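Local structure of oxidoreductase, zinc-binding dehydrogenase family (Myxococcus xanthus, 5K1S) at residues D254-I259 / D266-S271. The protein is a zinc-containing medium-chain reductase, AibC, involved in the alternative de novo biosynthesis of isovaleryl coenzyme A. Sequence-based numbering, arbitrary orientation.
Sequences DVAVEI and DQTLKS
T268 bridges a helix and a strand with both branches of its side chain at once, a compact example of how one residue can serve a hydrophobic and a polar neighbour together. Its OG1 stands beside the backbone N (chi1 -67°), which puts CG2 anti to that N and lets the methyl meet the CB of A256 at 3.7 Å. The same rotation turns OG1 to E258, whose OE1 lies 2.8 Å from T268 OG1. The hydroxyl is also hydrogen-bonded to the carbonyl O of T264, one turn earlier in the helix. A256 and T268 have the nearest CA atoms of the two segments, 7.3 Å apart, consistent with the small alanine side chain.

In the fold, this is the beta-alpha step from strand 253-258, the fourth strand in chain order of the six-stranded parallel sheet (order 3-2-1-4-5-6) of the Rossmann-type domain, into helix 262-270. The helix packs over this strand and, through T268, also touches T190 on strand 186-190 and V278 on strand 276-280.

E258 reaches the helix by leaving the strand with CG anti to the backbone N (chi1 179°) and then bending at chi2, and its side chain passes T268 at a slant. Its carboxylate is buried, but both oxygens have partners: OE2 is hydrogen-bonded to T190 OG1 and to the backbone N of G261, while OE1 also has a weak hydrogen bond with T264 OG1. These contacts on both oxygens would restrict rotation of the carboxylate, and the surrounding donors probably favour its charged form. Farther round the helix, K270 NZ makes a salt bridge to D266 OD2 on its syn side, 2.8 Å away.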
loop_
_atom_site.group_PDB
_atom_site.type_symbol
_atom_site.label_atom_id
_atom_site.label_comp_id
_atom_site.label_asym_id
_atom_site.label_seq_id
_atom_site.Cartn_x
_atom_site.Cartn_y
_atom_site.Cartn_z
ATOM N N ASP A 254 -5.773 -5.602 -12.733
ATOM C CA ASP A 254 -4.543 -4.838 -12.574
ATOM C C ASP A 254 -4.582 -3.974 -11.319
ATOM O O ASP A 254 -3.580 -3.867 -10.604
ATOM C CB ASP A 254 -4.305 -3.967 -13.809
ATOM C CG ASP A 254 -4.178 -4.781 -15.081
ATOM O OD1 ASP A 254 -5.214 -5.037 -15.729
ATOM O OD2 ASP A 254 -3.043 -5.164 -15.432
ATOM N N VAL A 255 -5.727 -3.354 -11.040
ATOM C CA VAL A 255 -5.888 -2.476 -9.889
ATOM C C VAL A 255 -7.275 -2.698 -9.304
ATOM O O VAL A 255 -8.213 -3.079 -10.009
ATOM C CB VAL A 255 -5.678 -0.991 -10.272
ATOM C CG1 VAL A 255 -6.622 -0.589 -11.393
ATOM C CG2 VAL A 255 -5.861 -0.078 -9.063
ATOM N N ALA A 256 -7.398 -2.462 -7.998
ATOM C CA ALA A 256 -8.664 -2.609 -7.295
ATOM C C ALA A 256 -8.906 -1.383 -6.427
ATOM O O ALA A 256 -7.998 -0.923 -5.727
ATOM C CB ALA A 256 -8.680 -3.876 -6.434
ATOM N N VAL A 257 -10.127 -0.862 -6.477
ATOM C CA VAL A 257 -10.546 0.266 -5.653
ATOM C C VAL A 257 -11.367 -0.315 -4.508
ATOM O O VAL A 257 -12.540 -0.660 -4.679
ATOM C CB VAL A 257 -11.341 1.293 -6.462
ATOM C CG1 VAL A 257 -11.774 2.453 -5.578
ATOM C CG2 VAL A 257 -10.515 1.793 -7.639
ATOM N N GLU A 258 -10.753 -0.422 -3.331
ATOM C CA GLU A 258 -11.387 -1.058 -2.177
ATOM C C GLU A 258 -12.099 0.013 -1.359
ATOM O O GLU A 258 -11.493 0.669 -0.509
ATOM C CB GLU A 258 -10.353 -1.805 -1.342
ATOM C CG GLU A 258 -10.928 -2.485 -0.107
ATOM C CD GLU A 258 -11.996 -3.513 -0.442
ATOM O OE1 GLU A 258 -11.643 -4.691 -0.663
ATOM O OE2 GLU A 258 -13.187 -3.140 -0.490
ATOM N N ILE A 259 -13.394 0.183 -1.614
ATOM C CA ILE A 259 -14.206 1.136 -0.863
ATOM C C ILE A 259 -14.815 0.488 0.372
ATOM O O ILE A 259 -14.860 1.098 1.443
ATOM C CB ILE A 259 -15.298 1.728 -1.776
ATOM C CG1 ILE A 259 -14.666 2.477 -2.953
ATOM C CG2 ILE A 259 -16.216 2.658 -0.980
ATOM C CD1 ILE A 259 -15.658 2.904 -4.017
ATOM N N ASP A 266 -10.368 -9.664 1.756
ATOM C CA ASP A 266 -9.727 -10.957 1.533
ATOM C C ASP A 266 -9.999 -11.479 0.127
ATOM O O ASP A 266 -9.114 -12.071 -0.504
ATOM C CB ASP A 266 -10.202 -11.962 2.581
ATOM C CG ASP A 266 -9.464 -13.283 2.497
ATOM O OD1 ASP A 266 -8.300 -13.342 2.947
ATOM O OD2 ASP A 266 -10.049 -14.262 1.986
ATOM N N GLN A 267 -11.214 -11.270 -0.383
ATOM C CA GLN A 267 -11.531 -11.696 -1.744
ATOM C C GLN A 267 -10.880 -10.782 -2.775
ATOM O O GLN A 267 -10.444 -11.247 -3.835
ATOM C CB GLN A 267 -13.045 -11.731 -1.941
ATOM C CG GLN A 267 -13.748 -12.831 -1.169
ATOM C CD GLN A 267 -13.416 -14.212 -1.693
ATOM O OE1 GLN A 267 -14.053 -14.703 -2.626
ATOM N NE2 GLN A 267 -12.414 -14.847 -1.097
ATOM N N THR A 268 -10.815 -9.478 -2.488
ATOM C CA THR A 268 -10.158 -8.546 -3.399
ATOM C C THR A 268 -8.737 -8.997 -3.703
ATOM O O THR A 268 -8.332 -9.071 -4.868
ATOM C CB THR A 268 -10.157 -7.134 -2.802
ATOM O OG1 THR A 268 -11.500 -6.639 -2.726
ATOM C CG2 THR A 268 -9.321 -6.176 -3.651
ATOM N N LEU A 269 -7.962 -9.301 -2.659
ATOM C CA LEU A 269 -6.588 -9.755 -2.855
ATOM C C LEU A 269 -6.535 -10.955 -3.792
ATOM O O LEU A 269 -5.822 -10.941 -4.801
ATOM C CB LEU A 269 -5.957 -10.102 -1.507
ATOM C CG LEU A 269 -5.712 -8.940 -0.545
ATOM C CD1 LEU A 269 -5.307 -9.470 0.818
ATOM C CD2 LEU A 269 -4.645 -8.004 -1.094
ATOM N N LYS A 270 -7.288 -12.009 -3.468
ATOM C CA LYS A 270 -7.314 -13.197 -4.314
ATOM C C LYS A 270 -7.713 -12.871 -5.745
ATOM O O LYS A 270 -7.400 -13.643 -6.658
ATOM C CB LYS A 270 -8.275 -14.231 -3.728
ATOM C CG LYS A 270 -7.902 -14.693 -2.330
ATOM C CD LYS A 270 -9.028 -15.477 -1.686
ATOM C CE LYS A 270 -8.684 -15.866 -0.259
ATOM N NZ LYS A 270 -9.827 -16.524 0.430
ATOM N N SER A 271 -8.392 -11.748 -5.960
ATOM C CA SER A 271 -8.835 -11.338 -7.282
ATOM C C SER A 271 -7.782 -10.540 -8.042
ATOM O O SER A 271 -8.022 -10.173 -9.197
ATOM C CB SER A 271 -10.119 -10.511 -7.161
ATOM O OG SER A 271 -10.646 -10.191 -8.434
#